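Local coordinates for protein TarM (Staphylococcus aureus subsp. aureus 21178, PDB 4X7M) that belongs to the group 1 glycosyltransferases of the GT-B fold and holds a bound uridine-5'-diphosphate beside the loop that precedes one of its helices, at residues V281-Q286 against E403-S408; S303-I308 against Y478-I483; A421-Y426 against G438-N443. The protein carries 1 engineered substitution. All blocks are in the same frame, centred on the assembly; numbering follows the deposited sequence.

Interaction 1: residues V281-Q286 against E403-S408. With UDP (uridine-5'-diphosphate), chain C.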
loop_
_atom_site.group_PDB
_atom_site.type_symbol
_atom_site.label_atom_id
_atom_site.label_comp_id
_atom_site.label_asym_id
_atom_site.label_seq_id
_atom_site.Cartn_x
_atom_site.Cartn_y
_atom_site.Cartn_z
ATOM N N VAL A 281 -3.052 -14.055 9.675
ATOM C CA VAL A 281 -4.345 -13.651 9.140
ATOM C C VAL A 281 -4.977 -12.762 10.195
ATOM O O VAL A 281 -4.699 -12.950 11.387
ATOM C CB VAL A 281 -5.245 -14.818 8.663
ATOM C CG1 VAL A 281 -4.704 -15.423 7.376
ATOM C CG2 VAL A 281 -5.449 -15.879 9.740
ATOM N N LEU A 282 -5.727 -11.741 9.757
ATOM C CA LEU A 282 -6.280 -10.758 10.685
ATOM C C LEU A 282 -7.400 -11.181 11.611
ATOM O O LEU A 282 -7.507 -10.578 12.665
ATOM C CB LEU A 282 -6.570 -9.407 10.002
ATOM C CG LEU A 282 -5.438 -8.840 9.155
ATOM C CD1 LEU A 282 -5.961 -7.794 8.171
ATOM C CD2 LEU A 282 -4.201 -8.430 10.008
ATOM N N THR A 283 -8.261 -12.159 11.212
ATOM C CA THR A 283 -9.435 -12.640 12.005
ATOM C C THR A 283 -9.462 -14.163 12.163
ATOM O O THR A 283 -8.967 -14.870 11.291
ATOM C CB THR A 283 -10.755 -12.217 11.371
ATOM O OG1 THR A 283 -10.992 -12.963 10.174
ATOM C CG2 THR A 283 -10.875 -10.710 11.131
ATOM N N GLU A 284 -10.070 -14.669 13.267
ATOM C CA GLU A 284 -10.192 -16.108 13.560
ATOM C C GLU A 284 -10.988 -16.880 12.515
ATOM O O GLU A 284 -10.629 -18.018 12.175
ATOM C CB GLU A 284 -10.714 -16.373 14.980
ATOM C CG GLU A 284 -9.600 -16.513 16.014
ATOM C CD GLU A 284 -8.656 -17.708 15.931
ATOM O OE1 GLU A 284 -7.576 -17.625 16.564
ATOM O OE2 GLU A 284 -9.002 -18.733 15.289
ATOM N N ALA A 285 -12.036 -16.249 11.985
ATOM C CA ALA A 285 -12.866 -16.782 10.906
ATOM C C ALA A 285 -12.003 -17.124 9.657
ATOM O O ALA A 285 -12.205 -18.181 9.052
ATOM C CB ALA A 285 -13.955 -15.782 10.552
ATOM N N GLN A 286 -10.999 -16.278 9.321
ATOM C CA GLN A 286 -10.107 -16.543 8.188
ATOM C C GLN A 286 -9.251 -17.762 8.442
ATOM O O GLN A 286 -9.177 -18.644 7.592
ATOM C CB GLN A 286 -9.265 -15.316 7.827
ATOM C CG GLN A 286 -8.399 -15.529 6.585
ATOM C CD GLN A 286 -8.081 -14.279 5.785
ATOM O OE1 GLN A 286 -7.792 -13.199 6.321
ATOM N NE2 GLN A 286 -8.051 -14.433 4.465
ATOM N N GLU A 403 -13.031 -8.072 2.692
ATOM C CA GLU A 403 -12.195 -7.402 3.694
ATOM C C GLU A 403 -11.271 -8.415 4.388
ATOM O O GLU A 403 -11.584 -9.599 4.438
ATOM C CB GLU A 403 -13.126 -6.778 4.747
ATOM C CG GLU A 403 -12.835 -5.351 5.113
ATOM C CD GLU A 403 -13.171 -4.292 4.086
ATOM O OE1 GLU A 403 -14.364 -4.178 3.733
ATOM O OE2 GLU A 403 -12.262 -3.529 3.690
ATOM N N GLY A 404 -10.157 -7.938 4.942
ATOM C CA GLY A 404 -9.249 -8.755 5.750
ATOM C C GLY A 404 -9.631 -8.596 7.213
ATOM O O GLY A 404 -9.582 -9.554 7.996
ATOM N N GLN A 405 -10.087 -7.366 7.561
ATOM C CA GLN A 405 -10.539 -6.936 8.869
ATOM C C GLN A 405 -11.517 -5.735 8.793
ATOM O O GLN A 405 -12.602 -5.808 9.379
ATOM C CB GLN A 405 -9.348 -6.629 9.751
ATOM C CG GLN A 405 -9.692 -6.498 11.219
ATOM C CD GLN A 405 -8.474 -6.277 12.057
ATOM O OE1 GLN A 405 -7.425 -5.810 11.586
ATOM N NE2 GLN A 405 -8.576 -6.649 13.312
ATOM N N GLY A 406 -11.146 -4.649 8.110
ATOM C CA GLY A 406 -12.049 -3.505 7.983
ATOM C C GLY A 406 -11.806 -2.424 9.007
ATOM O O GLY A 406 -12.632 -2.185 9.892
ATOM N N LEU A 407 -10.665 -1.773 8.867
ATOM C CA LEU A 407 -10.148 -0.720 9.721
ATOM C C LEU A 407 -10.990 0.535 9.912
ATOM O O LEU A 407 -10.981 1.073 11.018
ATOM C CB LEU A 407 -8.714 -0.387 9.327
ATOM C CG LEU A 407 -7.633 -1.446 9.665
ATOM C CD1 LEU A 407 -6.227 -0.856 9.499
ATOM C CD2 LEU A 407 -7.817 -2.040 11.098
ATOM N N SER A 408 -11.700 1.009 8.869
ATOM C CA SER A 408 -12.614 2.175 8.941
ATOM C C SER A 408 -13.759 1.912 9.926
ATOM O O SER A 408 -14.182 2.831 10.632
ATOM C CB SER A 408 -13.208 2.507 7.566
ATOM O OG SER A 408 -12.361 3.373 6.831
HETATM N N1 UDP C . -9.433 7.071 4.423
HETATM C C2 UDP C . -9.244 8.416 4.719
HETATM N N3 UDP C . -9.951 9.291 3.919
HETATM C C4 UDP C . -10.751 8.969 2.832
HETATM C C5 UDP C . -10.831 7.568 2.541
HETATM C C6 UDP C . -10.201 6.681 3.337
HETATM O O2 UDP C . -8.434 8.817 5.540
HETATM O O4 UDP C . -11.330 9.871 2.203
HETATM C "C1'" UDP C . -8.848 6.033 5.335
HETATM C "C2'" UDP C . -9.722 5.650 6.528
HETATM O "O2'" UDP C . -9.640 6.555 7.618
HETATM C "C3'" UDP C . -9.091 4.307 6.904
HETATM C "C4'" UDP C . -8.748 3.704 5.544
HETATM O "O4'" UDP C . -8.686 4.820 4.617
HETATM O "O3'" UDP C . -7.879 4.465 7.636
HETATM C "C5'" UDP C . -9.682 2.625 5.045
HETATM O "O5'" UDP C . -9.565 1.392 5.819
HETATM P PA UDP C . -10.282 0.004 5.427
HETATM O O1A UDP C . -11.720 0.018 5.797
HETATM O O2A UDP C . -9.608 -1.218 6.080
HETATM O O3A UDP C . -10.175 -0.156 3.879
HETATM P PB UDP C . -9.009 -0.215 2.781
HETATM O O1B UDP C . -9.546 -1.113 1.675
HETATM O O2B UDP C . -8.711 1.205 2.297
HETATM O O3B UDP C . -7.785 -0.802 3.342
HETATM O O HOH W 1 -9.074 -12.007 8.437
#

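Interaction 2: residues S303-I308 against Y478-I483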
loop_
_atom_site.group_PDB
_atom_site.type_symbol
_atom_site.label_atom_id
_atom_site.label_comp_id
_atom_site.label_asym_id
_atom_site.label_seq_id
_atom_site.Cartn_x
_atom_site.Cartn_y
_atom_site.Cartn_z
ATOM N N SER A 303 -4.705 -9.890 14.926
ATOM C CA SER A 303 -5.385 -8.692 14.440
ATOM C C SER A 303 -4.303 -7.626 14.224
ATOM O O SER A 303 -3.280 -7.649 14.927
ATOM C CB SER A 303 -6.314 -8.189 15.535
ATOM O OG SER A 303 -6.714 -6.845 15.327
ATOM N N ASN A 304 -4.529 -6.665 13.310
ATOM C CA ASN A 304 -3.523 -5.619 13.186
ATOM C C ASN A 304 -3.595 -4.652 14.375
ATOM O O ASN A 304 -4.649 -4.597 15.006
ATOM C CB ASN A 304 -3.362 -5.006 11.756
ATOM C CG ASN A 304 -4.555 -4.351 11.122
ATOM O OD1 ASN A 304 -4.907 -3.237 11.493
ATOM N ND2 ASN A 304 -5.119 -4.951 10.064
ATOM N N PHE A 305 -2.453 -4.019 14.771
ATOM C CA PHE A 305 -2.420 -3.061 15.880
ATOM C C PHE A 305 -3.477 -1.982 15.688
ATOM O O PHE A 305 -3.647 -1.481 14.587
ATOM C CB PHE A 305 -1.011 -2.400 16.057
ATOM C CG PHE A 305 -0.005 -3.286 16.743
ATOM C CD1 PHE A 305 -0.110 -3.559 18.099
ATOM C CD2 PHE A 305 0.981 -3.939 16.013
ATOM C CE1 PHE A 305 0.785 -4.428 18.719
ATOM C CE2 PHE A 305 1.862 -4.827 16.636
ATOM C CZ PHE A 305 1.779 -5.039 17.984
ATOM N N VAL A 306 -4.166 -1.619 16.763
ATOM C CA VAL A 306 -5.228 -0.615 16.717
ATOM C C VAL A 306 -4.845 0.648 17.522
ATOM O O VAL A 306 -4.355 0.546 18.650
ATOM C CB VAL A 306 -6.577 -1.269 17.135
ATOM C CG1 VAL A 306 -7.565 -0.261 17.705
ATOM C CG2 VAL A 306 -7.185 -2.041 15.974
ATOM N N LYS A 307 -5.082 1.820 16.912
ATOM C CA LYS A 307 -4.807 3.159 17.415
ATOM C C LYS A 307 -6.068 3.736 18.053
ATOM O O LYS A 307 -7.001 4.109 17.365
ATOM C CB LYS A 307 -4.271 4.048 16.271
ATOM C CG LYS A 307 -2.736 4.175 16.255
ATOM C CD LYS A 307 -2.196 4.839 14.966
ATOM C CE LYS A 307 -0.863 5.525 15.176
ATOM N NZ LYS A 307 -0.371 6.222 13.949
ATOM N N ILE A 308 -6.091 3.771 19.379
ATOM C CA ILE A 308 -7.201 4.197 20.225
ATOM C C ILE A 308 -7.080 5.674 20.622
ATOM O O ILE A 308 -6.506 6.015 21.673
ATOM C CB ILE A 308 -7.431 3.211 21.419
ATOM C CG1 ILE A 308 -7.647 1.762 20.883
ATOM C CG2 ILE A 308 -8.623 3.664 22.293
ATOM C CD1 ILE A 308 -7.274 0.568 21.816
ATOM N N TYR A 478 -8.932 -5.626 20.999
ATOM C CA TYR A 478 -7.724 -5.251 20.250
ATOM C C TYR A 478 -6.700 -4.386 20.992
ATOM O O TYR A 478 -6.138 -3.440 20.422
ATOM C CB TYR A 478 -8.110 -4.663 18.884
ATOM C CG TYR A 478 -9.076 -5.535 18.119
ATOM C CD1 TYR A 478 -8.704 -6.801 17.683
ATOM C CD2 TYR A 478 -10.381 -5.125 17.893
ATOM C CE1 TYR A 478 -9.586 -7.612 16.988
ATOM C CE2 TYR A 478 -11.285 -5.940 17.217
ATOM C CZ TYR A 478 -10.881 -7.182 16.766
ATOM O OH TYR A 478 -11.760 -7.993 16.102
ATOM N N SER A 479 -6.425 -4.728 22.261
ATOM C CA SER A 479 -5.450 -3.990 23.063
ATOM C C SER A 479 -4.051 -4.218 22.502
ATOM O O SER A 479 -3.743 -5.350 22.110
ATOM C CB SER A 479 -5.502 -4.431 24.518
ATOM O OG SER A 479 -4.768 -5.626 24.725
ATOM N N THR A 480 -3.212 -3.149 22.453
ATOM C CA THR A 480 -1.837 -3.219 21.955
ATOM C C THR A 480 -1.033 -4.305 22.685
ATOM O O THR A 480 -0.334 -5.095 22.047
ATOM C CB THR A 480 -1.215 -1.818 21.943
ATOM O OG1 THR A 480 -1.683 -1.126 20.784
ATOM C CG2 THR A 480 0.313 -1.830 21.939
ATOM N N GLU A 481 -1.184 -4.356 24.016
ATOM C CA GLU A 481 -0.566 -5.312 24.935
ATOM C C GLU A 481 -0.836 -6.777 24.500
ATOM O O GLU A 481 0.114 -7.560 24.412
ATOM C CB GLU A 481 -1.092 -5.030 26.347
ATOM C CG GLU A 481 -0.702 -6.026 27.415
ATOM C CD GLU A 481 -1.500 -5.804 28.682
ATOM O OE1 GLU A 481 -2.711 -6.127 28.684
ATOM O OE2 GLU A 481 -0.931 -5.250 29.651
ATOM N N SER A 482 -2.120 -7.124 24.182
ATOM C CA SER A 482 -2.497 -8.476 23.728
ATOM C C SER A 482 -1.980 -8.810 22.306
ATOM O O SER A 482 -1.557 -9.948 22.074
ATOM C CB SER A 482 -3.997 -8.711 23.837
ATOM O OG SER A 482 -4.699 -7.904 22.910
ATOM N N ILE A 483 -1.996 -7.828 21.370
ATOM C CA ILE A 483 -1.517 -8.036 19.989
ATOM C C ILE A 483 0.003 -8.290 19.958
ATOM O O ILE A 483 0.450 -9.227 19.282
ATOM C CB ILE A 483 -2.007 -6.940 18.989
ATOM C CG1 ILE A 483 -3.548 -6.963 18.856
ATOM C CG2 ILE A 483 -1.365 -7.108 17.620
ATOM C CD1 ILE A 483 -4.205 -5.693 18.305
#

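Interaction 3: residues A421-Y426 against G438-N443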
loop_
_atom_site.group_PDB
_atom_site.type_symbol
_atom_site.label_atom_id
_atom_site.label_comp_id
_atom_site.label_asym_id
_atom_site.label_seq_id
_atom_site.Cartn_x
_atom_site.Cartn_y
_atom_site.Cartn_z
ATOM N N ALA A 421 -23.249 -3.170 9.294
ATOM C CA ALA A 421 -22.491 -3.761 8.199
ATOM C C ALA A 421 -22.954 -5.123 7.737
ATOM O O ALA A 421 -23.429 -5.936 8.540
ATOM C CB ALA A 421 -21.043 -3.854 8.589
ATOM N N PHE A 422 -22.697 -5.413 6.459
ATOM C CA PHE A 422 -22.927 -6.715 5.879
ATOM C C PHE A 422 -21.965 -7.718 6.559
ATOM O O PHE A 422 -20.771 -7.417 6.729
ATOM C CB PHE A 422 -22.711 -6.648 4.365
ATOM C CG PHE A 422 -23.916 -6.118 3.624
ATOM C CD1 PHE A 422 -25.209 -6.344 4.101
ATOM C CD2 PHE A 422 -23.767 -5.455 2.415
ATOM C CE1 PHE A 422 -26.318 -5.847 3.420
ATOM C CE2 PHE A 422 -24.879 -4.989 1.722
ATOM C CZ PHE A 422 -26.147 -5.176 2.236
ATOM N N ASP A 423 -22.498 -8.873 7.003
ATOM C CA ASP A 423 -21.720 -9.914 7.686
ATOM C C ASP A 423 -20.886 -10.673 6.648
ATOM O O ASP A 423 -21.259 -11.740 6.201
ATOM C CB ASP A 423 -22.647 -10.836 8.498
ATOM C CG ASP A 423 -21.964 -11.715 9.500
ATOM O OD1 ASP A 423 -20.735 -11.618 9.624
ATOM O OD2 ASP A 423 -22.664 -12.490 10.181
ATOM N N ILE A 424 -19.737 -10.086 6.265
ATOM C CA ILE A 424 -18.858 -10.631 5.241
ATOM C C ILE A 424 -17.605 -11.315 5.773
ATOM O O ILE A 424 -17.306 -11.284 6.978
ATOM C CB ILE A 424 -18.544 -9.589 4.118
ATOM C CG1 ILE A 424 -17.915 -8.306 4.639
ATOM C CG2 ILE A 424 -19.787 -9.314 3.259
ATOM C CD1 ILE A 424 -16.386 -8.225 4.551
ATOM N N LYS A 425 -16.914 -11.967 4.850
ATOM C CA LYS A 425 -15.628 -12.573 5.057
ATOM C C LYS A 425 -14.604 -11.489 4.650
ATOM O O LYS A 425 -14.588 -11.137 3.485
ATOM C CB LYS A 425 -15.497 -13.823 4.156
ATOM C CG LYS A 425 -16.232 -15.024 4.703
ATOM C CD LYS A 425 -16.008 -16.273 3.898
ATOM C CE LYS A 425 -16.788 -17.454 4.472
ATOM N NZ LYS A 425 -16.385 -17.782 5.891
ATOM N N TYR A 426 -13.821 -10.891 5.571
ATOM C CA TYR A 426 -13.730 -11.172 7.007
ATOM C C TYR A 426 -13.696 -9.892 7.813
ATOM O O TYR A 426 -13.324 -8.873 7.286
ATOM C CB TYR A 426 -12.474 -11.988 7.312
ATOM C CG TYR A 426 -12.417 -13.314 6.594
ATOM C CD1 TYR A 426 -13.155 -14.410 7.044
ATOM C CD2 TYR A 426 -11.655 -13.469 5.445
ATOM C CE1 TYR A 426 -13.093 -15.638 6.396
ATOM C CE2 TYR A 426 -11.611 -14.690 4.768
ATOM C CZ TYR A 426 -12.300 -15.778 5.269
ATOM O OH TYR A 426 -12.237 -16.987 4.648
ATOM N N GLY A 438 -23.669 -2.512 17.506
ATOM C CA GLY A 438 -23.918 -2.330 16.088
ATOM C C GLY A 438 -24.798 -3.440 15.563
ATOM O O GLY A 438 -25.370 -4.199 16.350
ATOM N N TYR A 439 -24.899 -3.554 14.228
ATOM C CA TYR A 439 -25.723 -4.590 13.590
ATOM C C TYR A 439 -25.006 -5.347 12.506
ATOM O O TYR A 439 -24.324 -4.757 11.668
ATOM C CB TYR A 439 -27.061 -4.043 13.053
ATOM C CG TYR A 439 -28.033 -3.600 14.121
ATOM C CD1 TYR A 439 -28.707 -4.529 14.911
ATOM C CD2 TYR A 439 -28.347 -2.252 14.290
ATOM C CE1 TYR A 439 -29.620 -4.124 15.886
ATOM C CE2 TYR A 439 -29.266 -1.837 15.256
ATOM C CZ TYR A 439 -29.896 -2.777 16.053
ATOM O OH TYR A 439 -30.791 -2.367 17.008
ATOM N N LEU A 440 -25.173 -6.674 12.531
ATOM C CA LEU A 440 -24.621 -7.585 11.532
ATOM C C LEU A 440 -25.730 -7.893 10.568
ATOM O O LEU A 440 -26.752 -8.454 10.962
ATOM C CB LEU A 440 -24.113 -8.884 12.171
ATOM C CG LEU A 440 -22.639 -9.047 12.421
ATOM C CD1 LEU A 440 -21.769 -8.107 11.547
ATOM C CD2 LEU A 440 -22.336 -9.018 13.869
ATOM N N ILE A 441 -25.555 -7.502 9.308
ATOM C CA ILE A 441 -26.591 -7.731 8.298
ATOM C C ILE A 441 -26.217 -8.920 7.453
ATOM O O ILE A 441 -25.043 -9.143 7.215
ATOM C CB ILE A 441 -26.889 -6.448 7.447
ATOM C CG1 ILE A 441 -27.103 -5.174 8.327
ATOM C CG2 ILE A 441 -28.042 -6.666 6.471
ATOM C CD1 ILE A 441 -28.314 -5.246 9.295
ATOM N N GLU A 442 -27.212 -9.692 7.026
ATOM C CA GLU A 442 -27.079 -10.812 6.116
ATOM C C GLU A 442 -26.588 -10.168 4.829
ATOM O O GLU A 442 -27.188 -9.202 4.357
ATOM C CB GLU A 442 -28.471 -11.448 5.885
ATOM C CG GLU A 442 -28.475 -12.548 4.834
ATOM C CD GLU A 442 -29.815 -12.791 4.174
ATOM O OE1 GLU A 442 -30.834 -12.867 4.898
ATOM O OE2 GLU A 442 -29.845 -12.902 2.928
ATOM N N ASN A 443 -25.492 -10.662 4.285
ATOM C CA ASN A 443 -24.915 -10.084 3.088
ATOM C C ASN A 443 -25.902 -9.903 1.914
ATOM O O ASN A 443 -26.645 -10.820 1.574
ATOM C CB ASN A 443 -23.670 -10.814 2.682
ATOM C CG ASN A 443 -22.917 -10.097 1.594
ATOM O OD1 ASN A 443 -22.864 -8.852 1.545
ATOM N ND2 ASN A 443 -22.349 -10.875 0.678
#

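Interaction 1: residues V281-Q286 against E403-S408
Leu-282 and Thr-283 meet Gly-404 and Gln-405 at the seam between the two parallel-sheet halves of a GT-B fold. The first pair follows strand 278-281. The second lies in the glycine-containing loop that leads into helix 407-414. Leu-282 crosses the Gln-405 side chain at about a right angle, with Leu-282 CD1 3.9 Å from Gln-405 CB. Leu-282 CB sits 3.6 Å from Gly-404 O. Thr-283 CG2 lies equally close to this carbonyl. The chi1 of 72° sets Thr-283 OG1 between backbone N and carbonyl carbon, where it weakly caps Gln-286 N. A water lies 2.8 Å from Thr-283 OG1 and is placed to donate to Gln-286 OE1, though more acceptors lie in reach than it has protons. Its bond to Gly-404 O is doubtfully short. Gln-286 NE2 bonds His-252 ND1 and Val-250 O, which holds the amide in place. Beyond Gly-406, Leu-407 N donates to UDP O2A at 3.0 Å and Ser-408 N to UDP O1A at 3.2 Å. The direct contact is thus apolar carbon against a peptide carbonyl and the aliphatic part of Gln-405. The two amides at the helix start probably help to stabilise the charge of the alpha phosphate.

Interaction 2: residues S303-I308 against Y478-I483
Phe-305 and Ile-483 slide past each other in opposite directions, and the branch methyl of the isoleucine rests on the ring. Ile-483 CG2 stands 3.7 Å from the centroid of the Phe-305 ring and 15° off its normal, a CH-pi contact over one face. The isoleucine chi1 of -63° puts CG2 anti to the backbone N, and Ile-483 CG2 reaches both this ring and Ser-303 O, 3.3 Å away. The other branch runs along the loop, with Ile-483 CD1 3.5 Å from Asn-304 O. Thr-480 meets the same ring in another way. Its side chain crosses that of Phe-305 at about a right angle, and its carbonyl lies at the ring edge, in plane, with Thr-480 O 3.6 Å from Phe-305 CE1. Thr-480 OG1 bonds Glu-28 of helix 18-31, which also packs against Phe-305.

The Tyr-478 ring lies against Ser-303. Ser-303 OG comes obliquely to it, 3.1 Å from Tyr-478 CD1. Ser-303 OG donates to Asn-304 O at 3.1 Å and also bonds Gln-405 NE2. Further along, Val-306 CG2 packs 4.0 Å from Tyr-478 CB.

Helix 480-491 begins here, with Ser-479 at the N-cap. Ser-479 O accepts from both Ser-482 OG and Ile-483 N, which ties down the first turn that carries Ile-483. The contact joins this last helix of the chain to the loop after strand 299-301. A C-terminal helix that returns to pack at the N-terminal domain, here beside helix 18-31, is a feature of GT-B enzymes. The chemistry is mostly apolar. The hydroxyls of Ser-303 and Thr-480 are satisfied by partners outside the facing segment, so the grip comes from shape and dispersion.

Interaction 3: residues A421-Y426 against G438-N443
Phe-422 meets Asn-443, Glu-442 and Ile-441 in turn from CB outward. Phe-422 CB, CG and CD2 all lie 3.6 Å from Asn-443 OD1. The chi1 of -82° sets CG anti to the carbonyl carbon, and the ring then reaches along residues 441-443. Toward residues 441 and 442, Phe-422 CD1 stands 3.5 Å from Glu-442 O, which approaches the ring obliquely. Phe-422 CE1 meets Ile-441 CG2 at 3.6 Å, near the ring plane at the edge. Asn-443 C lies over one face, offset toward the rim. The asparagine amide is turned 72° from the ring plane. Met-449 of helix 446-457 also packs on Phe-422.

The two segments include neighbouring parallel strands of a beta-alpha-beta unit, made of strand 419-422, helix 428-431 and strand 438-441. The last strand is the outermost on its side of the six-stranded Rossmann-like sheet. Ala-421 bonds to the residues on either side of Leu-440, the usual parallel pattern. Ala-421 N donates to Tyr-439 O at 3.1 Å, with an angle of 169°. Ile-441 N donates to Ala-421 O at 2.7 Å. Asp-423 N then donates to Ile-441 O at 2.6 Å. Asp-423 is the centre of an inverse gamma turn, closed by a weak bond from Ile-424 N to Phe-422 O. Leu-440 shares a face of the sheet with Ala-421, and its side chain crosses that of Asp-423, with Leu-440 CG 4.0 Å from Asp-423 CG. Ile-424 CG2 touches the Asn-443 amide, whose ND2 bonds Gln-401.

From the N terminus, the chain first opens interaction 1 at 281-286, where a strand of the seven-stranded parallel sheet ends and a helix begins. Interaction 2 opens soon after, at 303-308, in the loop that leads on to the six-stranded sheet. Interaction 1 closes at 403-408, before interaction 2 does, so the two cross. They touch where Gln-405 meets Ser-303 and Asn-304. Interaction 3 spans a short loop from 421-426 to 438-443, wholly within the longer span that interaction 2 closes at 478-483. It touches interaction 1 through Glu-403 O and Tyr-426 N. Interaction 1 joins the two sheet domains, interaction 2 the last helix to the linking loop, and interaction 3 two strands at one side of the six-stranded sheet.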